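Local atomic coordinates of hypothetical protein (Pseudomonas aeruginosa, PDB entry 2H9F), a protein that probably isomerises methylaconitate, a tricarboxylic acid, as a PrpF-type isomerase. Residues D130-V135 with I147-V152; F170-I175 with S378-I383. All blocks are in the same frame, centred on the assembly; numbering follows the deposited sequence.

Contact 1. Residues D130-V135 with I147-V152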
loop_
_atom_site.group_PDB
_atom_site.type_symbol
_atom_site.label_atom_id
_atom_site.label_comp_id
_atom_site.label_asym_id
_atom_site.label_seq_id
_atom_site.Cartn_x
_atom_site.Cartn_y
_atom_site.Cartn_z
ATOM N N ASP A 130 -15.045 -23.600 23.495
ATOM C CA ASP A 130 -13.604 -23.488 23.538
ATOM C C ASP A 130 -13.013 -24.706 22.864
ATOM O O ASP A 130 -13.321 -25.812 23.228
ATOM C CB ASP A 130 -13.125 -23.369 24.978
ATOM C CG ASP A 130 -13.607 -22.082 25.656
ATOM O OD1 ASP A 130 -13.157 -20.985 25.266
ATOM O OD2 ASP A 130 -14.461 -22.167 26.568
ATOM N N GLY A 131 -12.229 -24.494 21.824
ATOM C CA GLY A 131 -11.528 -25.585 21.174
ATOM C C GLY A 131 -11.140 -25.233 19.779
ATOM O O GLY A 131 -10.662 -24.141 19.541
ATOM N N ILE A 132 -11.408 -26.140 18.838
ATOM C CA ILE A 132 -11.064 -25.952 17.436
ATOM C C ILE A 132 -12.303 -26.207 16.620
ATOM O O ILE A 132 -13.040 -27.140 16.893
ATOM C CB ILE A 132 -9.956 -26.908 16.948
ATOM C CG1 ILE A 132 -8.629 -26.643 17.704
ATOM C CG2 ILE A 132 -9.701 -26.731 15.490
ATOM C CD1 ILE A 132 -8.018 -25.305 17.355
ATOM N N CYS A 133 -12.555 -25.316 15.675
ATOM C CA CYS A 133 -13.583 -25.547 14.688
ATOM C C CYS A 133 -12.967 -25.998 13.372
ATOM O O CYS A 133 -12.140 -25.321 12.779
ATOM C CB CYS A 133 -14.410 -24.277 14.521
ATOM S SG CYS A 133 -15.725 -24.569 13.352
ATOM N N GLU A 134 -13.374 -27.158 12.903
ATOM C CA GLU A 134 -12.936 -27.640 11.619
ATOM C C GLU A 134 -13.785 -27.013 10.535
ATOM O O GLU A 134 -14.903 -27.468 10.249
ATOM C CB GLU A 134 -13.073 -29.157 11.610
ATOM C CG GLU A 134 -12.582 -29.866 10.369
ATOM C CD GLU A 134 -12.883 -31.373 10.407
ATOM O OE1 GLU A 134 -14.015 -31.750 10.050
ATOM O OE2 GLU A 134 -11.979 -32.145 10.812
ATOM N N VAL A 135 -13.262 -25.965 9.911
ATOM C CA VAL A 135 -14.008 -25.305 8.862
ATOM C C VAL A 135 -13.693 -25.999 7.539
ATOM O O VAL A 135 -12.558 -26.021 7.113
ATOM C CB VAL A 135 -13.693 -23.801 8.770
ATOM C CG1 VAL A 135 -14.547 -23.170 7.693
ATOM C CG2 VAL A 135 -13.907 -23.113 10.107
ATOM N N ILE A 147 -9.261 -27.640 4.619
ATOM C CA ILE A 147 -9.754 -27.731 5.977
ATOM C C ILE A 147 -8.914 -26.753 6.752
ATOM O O ILE A 147 -7.694 -26.808 6.681
ATOM C CB ILE A 147 -9.535 -29.129 6.615
ATOM C CG1 ILE A 147 -10.077 -30.230 5.709
ATOM C CG2 ILE A 147 -10.185 -29.171 8.000
ATOM C CD1 ILE A 147 -11.510 -30.102 5.372
ATOM N N ALA A 148 -9.587 -25.831 7.422
ATOM C CA ALA A 148 -8.967 -24.852 8.284
ATOM C C ALA A 148 -9.375 -25.173 9.726
ATOM O O ALA A 148 -10.560 -25.177 10.080
ATOM C CB ALA A 148 -9.399 -23.436 7.879
ATOM N N HIS A 149 -8.374 -25.448 10.553
ATOM C CA HIS A 149 -8.587 -25.735 11.945
ATOM C C HIS A 149 -8.458 -24.437 12.696
ATOM O O HIS A 149 -7.346 -23.985 13.003
ATOM C CB HIS A 149 -7.568 -26.761 12.422
ATOM C CG HIS A 149 -7.608 -28.052 11.655
ATOM N ND1 HIS A 149 -8.333 -29.140 12.073
ATOM C CD2 HIS A 149 -6.987 -28.434 10.515
ATOM C CE1 HIS A 149 -8.181 -30.125 11.212
ATOM N NE2 HIS A 149 -7.378 -29.720 10.250
ATOM N N VAL A 150 -9.600 -23.824 12.992
ATOM C CA VAL A 150 -9.625 -22.472 13.505
ATOM C C VAL A 150 -9.868 -22.497 14.986
ATOM O O VAL A 150 -10.857 -23.064 15.446
ATOM C CB VAL A 150 -10.737 -21.631 12.780
ATOM C CG1 VAL A 150 -10.807 -20.217 13.350
ATOM C CG2 VAL A 150 -10.476 -21.581 11.331
ATOM N N PRO A 151 -8.966 -21.883 15.779
ATOM C CA PRO A 151 -9.219 -21.922 17.191
ATOM C C PRO A 151 -10.323 -20.990 17.607
ATOM O O PRO A 151 -10.515 -19.933 16.991
ATOM C CB PRO A 151 -7.876 -21.483 17.790
ATOM C CG PRO A 151 -7.314 -20.555 16.762
ATOM C CD PRO A 151 -7.736 -21.136 15.457
ATOM N N VAL A 152 -10.994 -21.366 18.685
ATOM C CA VAL A 152 -12.208 -20.730 19.153
ATOM C C VAL A 152 -12.148 -20.615 20.681
ATOM O O VAL A 152 -11.782 -21.577 21.379
ATOM C CB VAL A 152 -13.434 -21.536 18.740
ATOM C CG1 VAL A 152 -14.715 -21.016 19.439
ATOM C CG2 VAL A 152 -13.574 -21.570 17.206
HETATM O O HOH W 1 -10.317 -21.227 24.467
#

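Contact 2. Residues F170-I175 with S378-I383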
loop_
_atom_site.group_PDB
_atom_site.type_symbol
_atom_site.label_atom_id
_atom_site.label_comp_id
_atom_site.label_asym_id
_atom_site.label_seq_id
_atom_site.Cartn_x
_atom_site.Cartn_y
_atom_site.Cartn_z
ATOM N N PHE A 170 3.312 -9.049 13.358
ATOM C CA PHE A 170 2.982 -9.369 14.757
ATOM C C PHE A 170 2.420 -10.795 14.874
ATOM O O PHE A 170 1.734 -11.263 13.991
ATOM C CB PHE A 170 1.953 -8.398 15.290
ATOM C CG PHE A 170 2.358 -6.950 15.175
ATOM C CD1 PHE A 170 3.149 -6.364 16.148
ATOM C CD2 PHE A 170 1.953 -6.195 14.098
ATOM C CE1 PHE A 170 3.514 -5.042 16.044
ATOM C CE2 PHE A 170 2.345 -4.883 13.970
ATOM C CZ PHE A 170 3.106 -4.308 14.957
ATOM N N PRO A 171 2.727 -11.475 15.967
ATOM C CA PRO A 171 2.238 -12.814 16.217
ATOM C C PRO A 171 0.736 -12.840 16.472
ATOM O O PRO A 171 0.139 -11.836 16.901
ATOM C CB PRO A 171 3.045 -13.275 17.450
ATOM C CG PRO A 171 3.572 -12.132 18.050
ATOM C CD PRO A 171 3.614 -11.013 17.048
ATOM N N ALA A 172 0.138 -13.979 16.170
ATOM C CA ALA A 172 -1.288 -14.157 16.263
ATOM C C ALA A 172 -1.514 -15.642 16.500
ATOM O O ALA A 172 -0.553 -16.388 16.694
ATOM C CB ALA A 172 -1.976 -13.649 15.016
ATOM N N ALA A 173 -2.773 -16.067 16.515
ATOM C CA ALA A 173 -3.112 -17.443 16.818
ATOM C C ALA A 173 -2.852 -18.286 15.590
ATOM O O ALA A 173 -3.063 -17.843 14.446
ATOM C CB ALA A 173 -4.574 -17.506 17.206
ATOM N N GLU A 174 -2.418 -19.516 15.816
ATOM C CA GLU A 174 -2.078 -20.439 14.729
ATOM C C GLU A 174 -3.331 -21.072 14.180
ATOM O O GLU A 174 -4.211 -21.478 14.942
ATOM C CB GLU A 174 -1.114 -21.517 15.263
ATOM C CG GLU A 174 -0.704 -22.505 14.235
ATOM C CD GLU A 174 0.300 -23.530 14.764
ATOM O OE1 GLU A 174 0.602 -23.506 15.981
ATOM O OE2 GLU A 174 0.836 -24.326 13.958
ATOM N N ILE A 175 -3.448 -21.063 12.861
ATOM C CA ILE A 175 -4.491 -21.790 12.145
ATOM C C ILE A 175 -3.759 -22.790 11.268
ATOM O O ILE A 175 -2.993 -22.416 10.384
ATOM C CB ILE A 175 -5.330 -20.879 11.242
ATOM C CG1 ILE A 175 -6.090 -19.869 12.110
ATOM C CG2 ILE A 175 -6.335 -21.690 10.452
ATOM C CD1 ILE A 175 -6.768 -18.680 11.365
ATOM N N SER A 378 0.847 -24.110 8.567
ATOM C CA SER A 378 0.256 -23.235 9.550
ATOM C C SER A 378 0.370 -21.783 9.119
ATOM O O SER A 378 1.423 -21.321 8.633
ATOM C CB SER A 378 0.978 -23.388 10.888
ATOM O OG SER A 378 0.662 -24.638 11.470
ATOM N N ARG A 379 -0.716 -21.054 9.314
ATOM C CA ARG A 379 -0.734 -19.608 9.054
ATOM C C ARG A 379 -1.525 -18.937 10.142
ATOM O O ARG A 379 -1.797 -19.547 11.194
ATOM C CB ARG A 379 -1.312 -19.378 7.653
ATOM C CG ARG A 379 -0.345 -19.882 6.600
ATOM C CD ARG A 379 -0.673 -19.495 5.219
ATOM N NE ARG A 379 0.465 -19.879 4.388
ATOM C CZ ARG A 379 0.398 -20.325 3.123
ATOM N NH1 ARG A 379 -0.777 -20.488 2.473
ATOM N NH2 ARG A 379 1.546 -20.638 2.506
ATOM N N SER A 380 -1.811 -17.657 9.963
ATOM C CA SER A 380 -2.619 -16.936 10.934
ATOM C C SER A 380 -3.436 -15.939 10.161
ATOM O O SER A 380 -3.084 -15.617 9.050
ATOM C CB SER A 380 -1.754 -16.221 11.955
ATOM O OG SER A 380 -1.043 -15.137 11.376
ATOM N N ALA A 381 -4.493 -15.440 10.787
ATOM C CA ALA A 381 -5.401 -14.444 10.201
ATOM C C ALA A 381 -5.885 -13.492 11.305
ATOM O O ALA A 381 -5.977 -13.867 12.467
ATOM C CB ALA A 381 -6.546 -15.105 9.605
ATOM N N ARG A 382 -6.205 -12.256 10.947
ATOM C CA ARG A 382 -6.944 -11.406 11.861
ATOM C C ARG A 382 -7.749 -10.336 11.137
ATOM O O ARG A 382 -7.386 -9.868 10.031
ATOM C CB ARG A 382 -6.015 -10.711 12.884
ATOM C CG ARG A 382 -4.966 -9.858 12.310
ATOM C CD ARG A 382 -4.032 -9.246 13.430
ATOM N NE ARG A 382 -4.634 -8.087 13.975
ATOM C CZ ARG A 382 -4.336 -6.828 13.675
ATOM N NH1 ARG A 382 -3.359 -6.463 12.863
ATOM N NH2 ARG A 382 -5.026 -5.889 14.276
ATOM N N ILE A 383 -8.851 -9.950 11.775
ATOM C CA ILE A 383 -9.663 -8.847 11.306
ATOM C C ILE A 383 -8.953 -7.531 11.570
ATOM O O ILE A 383 -8.492 -7.275 12.696
ATOM C CB ILE A 383 -11.093 -8.864 11.950
ATOM C CG1 ILE A 383 -11.908 -10.026 11.362
ATOM C CG2 ILE A 383 -11.827 -7.519 11.668
ATOM C CD1 ILE A 383 -13.242 -10.249 12.118
HETATM O O HOH W 2 -4.933 -16.343 13.624
#

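Contact 1. Residues D130-V135 with I147-V152
Ile132 turns CG1 anti to its carbonyl carbon (chi1 -63°), and a chi2 of -68° then folds CD1 over onto Pro151. CD1 meets Pro151 CB at 3.8 Å. The same first torsion brings Ile132 CG2 against His149, where it lies 3.7 Å from His149 CB. This methyl sits at the edge of the imidazole, near the ring plane. Further along, Glu134 runs its chain out extended beyond CG. Glu134 CG packs tightly against Ile147 CG2, at 3.4 Å, and the carboxylate goes on to a salt bridge with Arg126. Ile132, Glu134, His149 and Pro151 share one face of the two strands, the more open one.

The two strands form an antiparallel beta hairpin, 131-139 with 144-153. Gly131 with Val152, Cys133 with Val150 and Val135 with Ala148 are hydrogen-bonded pairs, each joined by two backbone bonds. In the middle pair, Cys133 N reaches Val150 O at 2.8 Å. The face carrying Cys133, Val135 and Val150 is buried against Leu117 of helix 106-118. This is consistent with the helix-filled beta barrel of diaminopimelate epimerase-like folds, to which PrpF proteins belong. On this face Val135 CG2 touches Val150 CG2 at 4.0 Å, and Cys133 CB touches Val152 CG2 at 3.9 Å.

The backbone angles of Gly131 would drive any side chain into the carbonyl oxygen of Asp130, which accounts for a glycine here. Beyond this pair a water sits between Asp130 OD1 and Val152 O, donating at 3.0 Å to the first and only weakly to the second. Asp130 OD1 also accepts a hydrogen bond from the backbone N of Gly154.

Contact 2. Residues F170-I175 with S378-I383
Ser378 OG donates a short hydrogen bond to Glu174 OE2, at 2.5 Å. The carboxylate oxygen receives it on its anti lone pair, away from the other oxygen. Glu174 holds CG anti to its backbone N (chi1 -180°) and stays extended, which carries the acid alongside Ser378.

Next to this bond the backbones make an antiparallel hydrogen-bonded pair. Ile175 N gives to Arg379 O at 2.8 Å, and Arg379 N gives to Ile175 O at 2.9 Å. Here strand 175-180 begins to pair with the long, broken strand 369-386. Ile175 then sends CD1 against Ala381 CB, 4.0 Å away, on the side near Thr110 of helix 106-118.

Toward Ala172 the two chains part, and a water bridges them. It donates to Ala173 O and accepts from Ala381 N at 3.0 Å. Ala172 CB rests on Ser380 CB at 4.0 Å, while Ser380 OG bonds to Arg16 of strand 7-17. Beyond, Arg382 makes a salt bridge with Asp60 of the second subunit, and Phe170 makes a cation-pi contact with Arg47 of that subunit.

Within these segments one residue pair carries the direct backbone bonds. The Ser378–Glu174 bond adds a side-chain link across that pair, and only at the Ala173 and Ala381 end does a water take the place of direct bonding.

Overall arrangement
Contact 1 and contact 2 meet chiefly at Pro151, with His149 beside it on Ile175. The Pro151 ring packs against Ala173 and Ile175, and the centres of the two contacts lie about 13 Å apart. Strand 175-180 lies between the hairpin of contact 1 and strand 369-386, pairing with both. Helix 106-118 covers side chains of both contacts. Contact 1 is local in sequence and partly buried, with one face open and one against the helix. Contact 2 is buried and joins chain parts about 200 residues apart, near the second subunit. Regular backbone pairing and apolar contacts dominate the hairpin, whereas the buried join is more polar and partly water-mediated.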